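Beta-1,3-1,4-glucanase (Caldicellulosiruptor sp. F32, PDB 5H4R) hydrolyses mixed-linkage beta-1,3-1,4-glucans such as lichenan, as a glycoside hydrolase of family 5, and is seen here with cellotetraose bound. Local coordinates at residues A[36-41]-A[263-268]; A[128-133]-A[175-180]; A[340-345]-A[357-362]. The protein carries 1 engineered substitution. All blocks are in the same frame, centred on the assembly; numbering follows the deposited sequence. Where two conformers were deposited one is given.

Contact 1 of 3, residues A[36-41]-A[263-268]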
loop_
_atom_site.group_PDB
_atom_site.type_symbol
_atom_site.label_atom_id
_atom_site.label_comp_id
_atom_site.label_asym_id
_atom_site.label_seq_id
_atom_site.Cartn_x
_atom_site.Cartn_y
_atom_site.Cartn_z
ATOM N N PRO A 36 -0.145 21.608 -7.516
ATOM C CA PRO A 36 -0.479 21.893 -8.915
ATOM C C PRO A 36 -1.877 21.413 -9.260
ATOM O O PRO A 36 -2.328 20.357 -8.807
ATOM C CB PRO A 36 0.598 21.143 -9.699
ATOM C CG PRO A 36 1.763 21.109 -8.726
ATOM C CD PRO A 36 1.164 20.935 -7.382
ATOM N N ASN A 37 -2.570 22.208 -10.073
ATOM C CA ASN A 37 -3.922 21.855 -10.486
ATOM C C ASN A 37 -3.809 21.013 -11.744
ATOM O O ASN A 37 -3.672 21.536 -12.858
ATOM C CB ASN A 37 -4.770 23.094 -10.724
ATOM C CG ASN A 37 -6.219 22.749 -11.003
ATOM O OD1 ASN A 37 -6.992 22.499 -10.079
ATOM N ND2 ASN A 37 -6.589 22.723 -12.273
ATOM N N ASN A 38 -3.834 19.705 -11.572
ATOM C CA ASN A 38 -3.905 18.809 -12.711
ATOM C C ASN A 38 -4.779 17.618 -12.349
ATOM O O ASN A 38 -5.206 17.448 -11.205
ATOM C CB ASN A 38 -2.508 18.367 -13.177
ATOM C CG ASN A 38 -1.762 17.530 -12.154
ATOM O OD1 ASN A 38 -2.343 16.794 -11.365
ATOM N ND2 ASN A 38 -0.447 17.643 -12.180
ATOM N N ALA A 39 -5.083 16.809 -13.364
ATOM C CA ALA A 39 -6.027 15.712 -13.174
ATOM C C ALA A 39 -5.512 14.694 -12.163
ATOM O O ALA A 39 -6.279 14.173 -11.347
ATOM C CB ALA A 39 -6.310 15.031 -14.516
ATOM N N ALA A 40 -4.212 14.410 -12.193
ATOM C CA ALA A 40 -3.662 13.369 -11.341
ATOM C C ALA A 40 -3.782 13.753 -9.880
ATOM O O ALA A 40 -4.147 12.926 -9.040
ATOM C CB ALA A 40 -2.197 13.126 -11.702
ATOM N N LEU A 41 -3.480 15.005 -9.563
ATOM C CA LEU A 41 -3.529 15.391 -8.164
ATOM C C LEU A 41 -4.964 15.571 -7.684
ATOM O O LEU A 41 -5.239 15.304 -6.501
ATOM C CB LEU A 41 -2.669 16.633 -7.935
ATOM C CG LEU A 41 -1.171 16.326 -8.060
ATOM C CD1 LEU A 41 -0.348 17.625 -8.056
ATOM C CD2 LEU A 41 -0.683 15.408 -6.974
ATOM N N TYR A 263 -3.082 9.496 -22.313
ATOM C CA TYR A 263 -3.322 10.399 -21.200
ATOM C C TYR A 263 -2.021 10.571 -20.435
ATOM O O TYR A 263 -1.387 9.584 -20.037
ATOM C CB TYR A 263 -4.417 9.866 -20.273
ATOM C CG TYR A 263 -5.800 9.948 -20.871
ATOM C CD1 TYR A 263 -6.291 8.915 -21.659
ATOM C CD2 TYR A 263 -6.607 11.063 -20.673
ATOM C CE1 TYR A 263 -7.555 8.983 -22.221
ATOM C CE2 TYR A 263 -7.876 11.141 -21.236
ATOM C CZ TYR A 263 -8.344 10.097 -22.001
ATOM O OH TYR A 263 -9.600 10.159 -22.565
ATOM N N LYS A 264 -1.626 11.821 -20.235
ATOM C CA LYS A 264 -0.384 12.081 -19.537
ATOM C C LYS A 264 -0.531 11.854 -18.036
ATOM O O LYS A 264 -1.620 11.918 -17.463
ATOM C CB LYS A 264 0.071 13.522 -19.769
ATOM C CG LYS A 264 0.189 13.942 -21.224
ATOM C CD LYS A 264 0.716 15.378 -21.308
ATOM C CE LYS A 264 0.840 15.880 -22.744
ATOM N NZ LYS A 264 -0.367 16.629 -23.217
ATOM N N ASN A 265 0.597 11.554 -17.405
ATOM C CA ASN A 265 0.738 11.652 -15.953
ATOM C C ASN A 265 -0.194 10.669 -15.234
ATOM O O ASN A 265 -0.968 11.042 -14.363
ATOM C CB ASN A 265 0.484 13.093 -15.505
ATOM C CG ASN A 265 1.059 13.399 -14.145
ATOM O OD1 ASN A 265 2.048 12.806 -13.717
ATOM N ND2 ASN A 265 0.456 14.354 -13.456
ATOM N N ARG A 266 -0.107 9.394 -15.613
ATOM C CA ARG A 266 -0.976 8.356 -15.076
ATOM C C ARG A 266 -0.206 7.377 -14.199
ATOM O O ARG A 266 -0.750 6.338 -13.836
ATOM C CB ARG A 266 -1.700 7.614 -16.223
ATOM C CG ARG A 266 -2.729 8.463 -16.984
ATOM C CD ARG A 266 -3.955 8.740 -16.117
ATOM N NE ARG A 266 -4.915 9.710 -16.645
ATOM C CZ ARG A 266 -6.188 9.467 -16.929
ATOM N NH1 ARG A 266 -6.728 8.261 -16.791
ATOM N NH2 ARG A 266 -6.939 10.458 -17.361
ATOM N N ILE A 267 1.047 7.692 -13.847
ATOM C CA ILE A 267 1.857 6.859 -12.961
ATOM C C ILE A 267 1.934 7.548 -11.607
ATOM O O ILE A 267 2.334 8.717 -11.518
ATOM C CB ILE A 267 3.271 6.612 -13.523
ATOM C CG1 ILE A 267 3.232 6.008 -14.936
ATOM C CG2 ILE A 267 4.060 5.730 -12.562
ATOM C CD1 ILE A 267 2.523 4.731 -15.040
ATOM N N ILE A 268 1.555 6.817 -10.559
ATOM C CA ILE A 268 1.530 7.306 -9.183
ATOM C C ILE A 268 2.697 6.672 -8.443
ATOM O O ILE A 268 2.918 5.463 -8.553
ATOM C CB ILE A 268 0.205 6.945 -8.485
ATOM C CG1 ILE A 268 -0.992 7.593 -9.207
ATOM C CG2 ILE A 268 0.245 7.340 -7.026
ATOM C CD1 ILE A 268 -2.325 7.158 -8.675
HETATM O O HOH W 1 -2.311 15.110 -14.681
#
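Asn265 reaches from the loop ahead of strand 267-272 to the start of helix 39-47, where its amide nitrogen meets Asn38 and Ala40. The direct contacts are few. ND2 of Asn265 lies 3.4 Å from CB of Ala40, a van der Waals contact against the first turn of the helix, and 3.6 Å from ND2 of Asn38. The two asparagine side chains cross at about a right angle, with their amide planes 78° apart. What brings the two amide nitrogens together is a shared acceptor: both donate to the carbonyl oxygen of Gly319, in the loop leading to strand 322-327.

Water adds a second polar link. One molecule accepts from N of Ala40 at 3.2 Å and from ND2 of Asn265 at 3.1 Å, so the Asn265 amide nitrogen serves both this water and Gly319. CG of Asn265 stands anti to the backbone nitrogen (chi1 -160°), which extends the amide across to the helix.

Within 36-41 the bonding is that of a helix start. OD1 of Asn38 accepts from N of Leu41 at 2.8 Å, with an N-H...O angle of 165° and the donor almost in line with the side-chain C=O bond. The Asn38 amide is therefore used at both ends, its oxygen by the helix and its nitrogen by Gly319, which should fix its rotation.

Asn38 is thus the N-cap of helix 39-47, tied through Gly319 and a water to a loop at the N-terminal end of a strand in the TIM barrel of this family 5 enzyme.

Contact 2 of 3, residues A[128-133]-A[175-180]; sequences YAMKNK and KNYNDH
This is a mainly apolar surface contact on the outside of the barrel, between the C-terminal end of helix 116-131 and the loop that runs from helix 156-173 into strand 181-184. Met130 carries most of it. Its side chain, bent at both chi2 and chi3, runs past the ring of Tyr177 and ends with its methyl group at Asn178. CG of Met130 lies 4.0 Å from CE2 of Tyr177, and its CE is 3.9 Å from CD2 of the same ring. The sulfur SD sits at the ring edge, 5.5 Å from the centroid and 83° off the normal, which makes this a Met-aromatic contact. The tyrosine is anchored at its far end: its hydroxyl bonds to Asp127 and Gln123 of helix 116-131, while Phe174 packs edge-to-face with the ring.

Met130 and Asn178 approach from opposite directions, and CE of Met130 comes to 3.5 Å from OD1 of Asn178. That oxygen already accepts from N of His180 at 2.8 Å, closing an Asx turn just before strand 181-184; the donor is tilted 33° from the carbonyl plane. CG of Asn178 lies between its backbone nitrogen and carbonyl carbon (chi1 71°), a placement that folds the amide back over the turn.

The helix stops in a Schellman motif, with Lys133 as its C-prime residue at positive phi and its N bonded to O of Met130 at 2.9 Å. From that same residue, O of Lys133 approaches the imidazole of His180 obliquely, 3.6 Å from CD2. The same imidazole stacks on Tyr135, at the start of strand 135-139, next to strand 181-184 in the barrel.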
loop_
_atom_site.group_PDB
_atom_site.type_symbol
_atom_site.label_atom_id
_atom_site.label_comp_id
_atom_site.label_asym_id
_atom_site.label_seq_id
_atom_site.Cartn_x
_atom_site.Cartn_y
_atom_site.Cartn_z
ATOM N N TYR A 128 -17.407 -5.618 -4.364
ATOM C CA TYR A 128 -18.008 -5.017 -3.176
ATOM C C TYR A 128 -17.652 -3.545 -3.103
ATOM O O TYR A 128 -18.493 -2.708 -2.756
ATOM C CB TYR A 128 -17.527 -5.659 -1.867
ATOM C CG TYR A 128 -17.790 -7.134 -1.630
ATOM C CD1 TYR A 128 -18.845 -7.804 -2.226
ATOM C CD2 TYR A 128 -16.962 -7.841 -0.778
ATOM C CE1 TYR A 128 -19.057 -9.173 -1.982
ATOM C CE2 TYR A 128 -17.165 -9.190 -0.528
ATOM C CZ TYR A 128 -18.200 -9.846 -1.119
ATOM O OH TYR A 128 -18.354 -11.191 -0.823
ATOM N N ALA A 129 -16.382 -3.234 -3.376
ATOM C CA ALA A 129 -15.884 -1.861 -3.277
ATOM C C ALA A 129 -16.366 -1.001 -4.437
ATOM O O ALA A 129 -16.708 0.180 -4.252
ATOM C CB ALA A 129 -14.365 -1.877 -3.225
ATOM N N MET A 130 -16.388 -1.555 -5.647
ATOM C CA MET A 130 -16.922 -0.799 -6.780
ATOM C C MET A 130 -18.387 -0.442 -6.561
ATOM O O MET A 130 -18.840 0.639 -6.955
ATOM C CB MET A 130 -16.763 -1.589 -8.085
ATOM C CG MET A 130 -15.318 -1.916 -8.438
ATOM S SD MET A 130 -14.342 -0.486 -8.983
ATOM C CE MET A 130 -15.125 -0.073 -10.521
ATOM N N LYS A 131 -19.169 -1.347 -5.963
ATOM C CA LYS A 131 -20.570 -1.034 -5.713
ATOM C C LYS A 131 -20.714 0.148 -4.771
ATOM O O LYS A 131 -21.708 0.889 -4.850
ATOM C CB LYS A 131 -21.285 -2.258 -5.158
ATOM C CG LYS A 131 -21.575 -3.289 -6.226
ATOM C CD LYS A 131 -22.244 -4.536 -5.641
ATOM C CE LYS A 131 -22.926 -5.404 -6.719
ATOM N NZ LYS A 131 -21.956 -6.094 -7.609
ATOM N N ASN A 132 -19.730 0.352 -3.911
ATOM C CA ASN A 132 -19.666 1.488 -3.002
ATOM C C ASN A 132 -18.977 2.695 -3.630
ATOM O O ASN A 132 -18.742 3.684 -2.936
ATOM C CB ASN A 132 -18.954 1.094 -1.717
ATOM C CG ASN A 132 -19.879 0.384 -0.725
ATOM O OD1 ASN A 132 -20.773 0.998 -0.130
ATOM N ND2 ASN A 132 -19.670 -0.902 -0.550
ATOM N N LYS A 133 -18.694 2.644 -4.931
ATOM C CA LYS A 133 -18.081 3.760 -5.661
ATOM C C LYS A 133 -16.736 4.181 -5.046
ATOM O O LYS A 133 -16.361 5.351 -5.091
ATOM C CB LYS A 133 -19.047 4.942 -5.749
ATOM C CG LYS A 133 -20.344 4.611 -6.533
ATOM C CD LYS A 133 -21.211 5.832 -6.737
ATOM C CE LYS A 133 -22.547 5.459 -7.365
ATOM N NZ LYS A 133 -23.482 6.617 -7.426
ATOM N N LYS A 175 -10.099 -5.445 -17.186
ATOM C CA LYS A 175 -9.836 -4.433 -18.215
ATOM C C LYS A 175 -10.984 -3.436 -18.378
ATOM O O LYS A 175 -10.735 -2.274 -18.711
ATOM C CB LYS A 175 -9.518 -5.090 -19.563
ATOM C CG LYS A 175 -10.659 -5.813 -20.185
ATOM C CD LYS A 175 -10.214 -6.662 -21.390
ATOM C CE LYS A 175 -9.786 -5.808 -22.551
ATOM N NZ LYS A 175 -9.577 -6.656 -23.779
ATOM N N ASN A 176 -12.230 -3.853 -18.150
ATOM C CA ASN A 176 -13.381 -2.973 -18.346
ATOM C C ASN A 176 -13.875 -2.344 -17.045
ATOM O O ASN A 176 -15.003 -1.841 -16.988
ATOM C CB ASN A 176 -14.506 -3.733 -19.042
ATOM C CG ASN A 176 -14.154 -4.081 -20.476
ATOM O OD1 ASN A 176 -13.220 -3.511 -21.047
ATOM N ND2 ASN A 176 -14.897 -5.018 -21.074
ATOM N N TYR A 177 -13.057 -2.366 -16.003
ATOM C CA TYR A 177 -13.344 -1.611 -14.795
ATOM C C TYR A 177 -12.901 -0.165 -14.999
ATOM O O TYR A 177 -11.865 0.088 -15.613
ATOM C CB TYR A 177 -12.630 -2.238 -13.584
ATOM C CG TYR A 177 -13.316 -3.479 -13.057
ATOM C CD1 TYR A 177 -13.463 -4.603 -13.855
ATOM C CD2 TYR A 177 -13.803 -3.533 -11.755
ATOM C CE1 TYR A 177 -14.114 -5.727 -13.393
ATOM C CE2 TYR A 177 -14.451 -4.660 -11.272
ATOM C CZ TYR A 177 -14.591 -5.762 -12.102
ATOM O OH TYR A 177 -15.218 -6.900 -11.676
ATOM N N ASN A 178 -13.691 0.781 -14.471
ATOM C CA ASN A 178 -13.412 2.203 -14.648
ATOM C C ASN A 178 -12.166 2.602 -13.859
ATOM O O ASN A 178 -11.510 1.770 -13.219
ATOM C CB ASN A 178 -14.650 3.047 -14.290
ATOM C CG ASN A 178 -14.984 3.085 -12.801
ATOM O OD1 ASN A 178 -14.119 2.947 -11.921
ATOM N ND2 ASN A 178 -16.274 3.325 -12.507
ATOM N N ASP A 179 -11.799 3.898 -13.964
ATOM C CA ASP A 179 -10.549 4.413 -13.390
ATOM C C ASP A 179 -10.572 4.479 -11.871
ATOM O O ASP A 179 -9.557 4.882 -11.279
ATOM C CB ASP A 179 -10.224 5.831 -13.891
ATOM C CG ASP A 179 -9.778 5.895 -15.347
ATOM O OD1 ASP A 179 -9.480 4.860 -15.971
ATOM O OD2 ASP A 179 -9.711 7.035 -15.857
ATOM N N HIS A 180 -11.672 4.133 -11.199
ATOM C CA HIS A 180 -11.562 3.984 -9.752
ATOM C C HIS A 180 -10.689 2.789 -9.357
ATOM O O HIS A 180 -10.190 2.751 -8.228
ATOM C CB HIS A 180 -12.940 3.866 -9.126
ATOM C CG HIS A 180 -13.598 5.177 -8.878
ATOM N ND1 HIS A 180 -13.944 6.039 -9.900
ATOM C CD2 HIS A 180 -13.972 5.782 -7.727
ATOM C CE1 HIS A 180 -14.508 7.119 -9.384
ATOM N NE2 HIS A 180 -14.534 6.989 -8.068
#

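Contact 3 of 3, residues A[340-345]-A[357-362]. With BGC (beta-D-glucopyranose), chain B; BGC (beta-D-glucopyranose), chain C.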
loop_
_atom_site.group_PDB
_atom_site.type_symbol
_atom_site.label_atom_id
_atom_site.label_comp_id
_atom_site.label_asym_id
_atom_site.label_seq_id
_atom_site.Cartn_x
_atom_site.Cartn_y
_atom_site.Cartn_z
ATOM N N VAL A 340 -4.161 8.442 18.383
ATOM C CA VAL A 340 -5.115 9.432 17.868
ATOM C C VAL A 340 -4.390 10.691 17.380
ATOM O O VAL A 340 -4.630 11.191 16.266
ATOM C CB VAL A 340 -6.158 9.753 18.955
ATOM C CG1 VAL A 340 -6.958 11.011 18.633
ATOM C CG2 VAL A 340 -7.095 8.573 19.183
ATOM N N GLU A 341 -3.475 11.221 18.195
ATOM C CA GLU A 341 -2.737 12.407 17.772
ATOM C C GLU A 341 -1.877 12.116 16.549
ATOM O O GLU A 341 -1.833 12.920 15.604
ATOM C CB GLU A 341 -1.885 12.937 18.919
ATOM C CG GLU A 341 -2.703 13.544 20.046
ATOM C CD GLU A 341 -1.868 14.056 21.225
ATOM O OE1 GLU A 341 -0.737 14.567 21.019
ATOM O OE2 GLU A 341 -2.342 13.928 22.385
ATOM N N PHE A 342 -1.176 10.972 16.558
ATOM C CA PHE A 342 -0.397 10.522 15.408
ATOM C C PHE A 342 -1.241 10.488 14.141
ATOM O O PHE A 342 -0.811 10.966 13.080
ATOM C CB PHE A 342 0.169 9.127 15.697
ATOM C CG PHE A 342 0.712 8.406 14.495
ATOM C CD1 PHE A 342 2.004 8.603 14.058
ATOM C CD2 PHE A 342 -0.084 7.480 13.819
ATOM C CE1 PHE A 342 2.491 7.913 12.944
ATOM C CE2 PHE A 342 0.392 6.790 12.720
ATOM C CZ PHE A 342 1.679 6.997 12.281
ATOM N N ALA A 343 -2.419 9.867 14.218
ATOM C CA ALA A 343 -3.191 9.632 13.005
ATOM C C ALA A 343 -3.704 10.933 12.420
ATOM O O ALA A 343 -3.656 11.133 11.192
ATOM C CB ALA A 343 -4.359 8.684 13.288
ATOM N N ALA A 344 -4.174 11.837 13.273
ATOM C CA ALA A 344 -4.610 13.136 12.796
ATOM C C ALA A 344 -3.449 13.884 12.160
ATOM O O ALA A 344 -3.593 14.484 11.090
ATOM C CB ALA A 344 -5.197 13.946 13.951
ATOM N N TYR A 345 -2.299 13.902 12.833
ATOM C CA TYR A 345 -1.167 14.666 12.329
ATOM C C TYR A 345 -0.678 14.105 11.004
ATOM O O TYR A 345 -0.432 14.856 10.052
ATOM C CB TYR A 345 -0.030 14.682 13.354
ATOM C CG TYR A 345 1.110 15.562 12.911
ATOM C CD1 TYR A 345 1.111 16.916 13.217
ATOM C CD2 TYR A 345 2.171 15.050 12.189
ATOM C CE1 TYR A 345 2.144 17.744 12.806
ATOM C CE2 TYR A 345 3.230 15.881 11.774
ATOM C CZ TYR A 345 3.200 17.213 12.080
ATOM O OH TYR A 345 4.224 18.038 11.684
ATOM N N CYS A 357 -3.315 8.947 2.021
ATOM C CA CYS A 357 -2.779 7.853 2.822
ATOM C C CYS A 357 -3.789 6.719 2.987
ATOM O O CYS A 357 -4.995 6.960 3.043
ATOM C CB CYS A 357 -2.430 8.352 4.231
ATOM S SG CYS A 357 -1.461 9.854 4.340
ATOM N N CYS A 358 -3.281 5.496 3.221
ATOM C CA CYS A 358 -4.113 4.325 3.504
ATOM C C CYS A 358 -3.625 3.610 4.766
ATOM O O CYS A 358 -2.481 3.142 4.811
ATOM C CB CYS A 358 -4.101 3.329 2.346
ATOM S SG CYS A 358 -4.451 4.062 0.714
ATOM N N TRP A 359 -4.502 3.498 5.766
ATOM C CA TRP A 359 -4.169 2.791 7.001
ATOM C C TRP A 359 -4.139 1.278 6.794
ATOM O O TRP A 359 -4.994 0.694 6.111
ATOM C CB TRP A 359 -5.198 3.140 8.080
ATOM C CG TRP A 359 -4.917 2.520 9.441
ATOM C CD1 TRP A 359 -5.155 1.219 9.824
ATOM C CD2 TRP A 359 -4.356 3.175 10.581
ATOM N NE1 TRP A 359 -4.760 1.026 11.128
ATOM C CE2 TRP A 359 -4.257 2.208 11.614
ATOM C CE3 TRP A 359 -3.907 4.482 10.829
ATOM C CZ2 TRP A 359 -3.758 2.514 12.881
ATOM C CZ3 TRP A 359 -3.407 4.791 12.103
ATOM C CH2 TRP A 359 -3.338 3.808 13.109
ATOM N N TRP A 360 -3.156 0.634 7.417
ATOM C CA TRP A 360 -2.993 -0.822 7.373
ATOM C C TRP A 360 -3.870 -1.445 8.459
ATOM O O TRP A 360 -3.516 -1.421 9.635
ATOM C CB TRP A 360 -1.524 -1.182 7.595
ATOM C CG TRP A 360 -1.265 -2.634 7.554
ATOM C CD1 TRP A 360 -0.939 -3.436 8.597
ATOM C CD2 TRP A 360 -1.336 -3.473 6.409
ATOM N NE1 TRP A 360 -0.795 -4.736 8.175
ATOM C CE2 TRP A 360 -1.035 -4.786 6.830
ATOM C CE3 TRP A 360 -1.613 -3.249 5.058
ATOM C CZ2 TRP A 360 -0.997 -5.851 5.956
ATOM C CZ3 TRP A 360 -1.564 -4.309 4.196
ATOM C CH2 TRP A 360 -1.262 -5.600 4.641
ATOM N N ASP A 361 -5.022 -2.015 8.084
ATOM C CA ASP A 361 -5.932 -2.625 9.055
ATOM C C ASP A 361 -5.892 -4.135 8.853
ATOM O O ASP A 361 -6.564 -4.676 7.965
ATOM C CB ASP A 361 -7.358 -2.091 8.924
ATOM C CG ASP A 361 -8.245 -2.522 10.087
ATOM O OD1 ASP A 361 -7.943 -3.576 10.699
ATOM O OD2 ASP A 361 -9.265 -1.841 10.347
ATOM N N ASN A 362 -5.132 -4.816 9.710
ATOM C CA ASN A 362 -4.936 -6.254 9.605
ATOM C C ASN A 362 -5.838 -7.057 10.555
ATOM O O ASN A 362 -5.615 -8.254 10.735
ATOM C CB ASN A 362 -3.465 -6.612 9.835
ATOM C CG ASN A 362 -2.998 -6.309 11.254
ATOM O OD1 ASN A 362 -3.702 -5.662 12.016
ATOM N ND2 ASN A 362 -1.811 -6.766 11.599
HETATM C C2 BGC B . 3.738 -4.939 4.504
HETATM C C3 BGC B . 2.517 -5.497 5.212
HETATM C C4 BGC B . 2.861 -5.594 6.688
HETATM C C5 BGC B . 2.884 -4.150 7.185
HETATM C C6 BGC B . 3.229 -4.057 8.676
HETATM C C1 BGC B . 4.523 -3.908 5.334
HETATM O O2 BGC B . 3.355 -4.411 3.217
HETATM O O3 BGC B . 2.251 -6.779 4.652
HETATM O O4 BGC B . 1.822 -6.316 7.342
HETATM O O5 BGC B . 3.805 -3.354 6.438
HETATM O O6 BGC B . 4.415 -4.777 9.028
HETATM C C2 BGC C . 1.130 -7.662 9.170
HETATM C C3 BGC C . 1.572 -8.792 10.089
HETATM C C4 BGC C . 2.015 -9.985 9.243
HETATM C C5 BGC C . 3.072 -9.547 8.225
HETATM C C6 BGC C . 3.460 -10.667 7.273
HETATM C C1 BGC C . 2.269 -7.327 8.221
HETATM O O2 BGC C . 0.783 -6.523 9.967
HETATM O O3 BGC C . 0.445 -9.132 10.910
HETATM O O4 BGC C . 2.648 -10.918 10.134
HETATM O O5 BGC C . 2.572 -8.488 7.447
HETATM O O6 BGC C . 4.625 -10.264 6.518
#
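Helix 336-352 packs outside strand 356-361, the CA atoms of Ala343 and Trp359 being 9.2 Å apart at their nearest. CZ3 of Trp359 reaches into this space, 4.2 Å from CB of Ala343 and 4.3 Å from CE2 of Phe342, whose ring it meets at the edge. With CG anti to the backbone nitrogen (chi1 -177°), the Trp359 ring extends toward the helix, and its NE1 bonds to the carbonyl oxygen of Phe372.

Trp360, next along the strand, serves the sugar. Glucose B lies over one face of its indole, C3 3.6 Å above the plane and offset toward the rim, a CH-pi type of platform. NE1 donates to O2 of glucose C at 3.0 Å, and ND2 of Asn362 adds weak bonds to O2 and O3 of that sugar. With an alanine in place of Trp360 the indole is gone: glucose B would probably lose the face it lies on, and O2 of glucose C would probably be left with the weak bond from Asn362 as its hold from this segment.

The last beta-alpha-beta unit of the TIM barrel thus packs its helix outside and places Trp360 and Asn362 in the glycan pocket.

Contact 3 is buried, contact 1 partly so, and contact 2 lies at the surface. Contacts 1 and 3 reach the same barrel sheet, through strands 267-272 and 356-361, yet their nearest atoms are about 10 Å apart. Chemistry follows place: amides, a water and a helix cap in contact 1, a methionine against a tyrosine in contact 2, and aromatic and aliphatic carbons in contact 3, whose strand also binds sugar. Contact 2 is nested within the chain loop closed by contact 1, and the two touch through a long, weak ion pair, NH1 of Arg266 to OD2 of Asp179 at 3.4 Å. Contact 3 follows both along the chain.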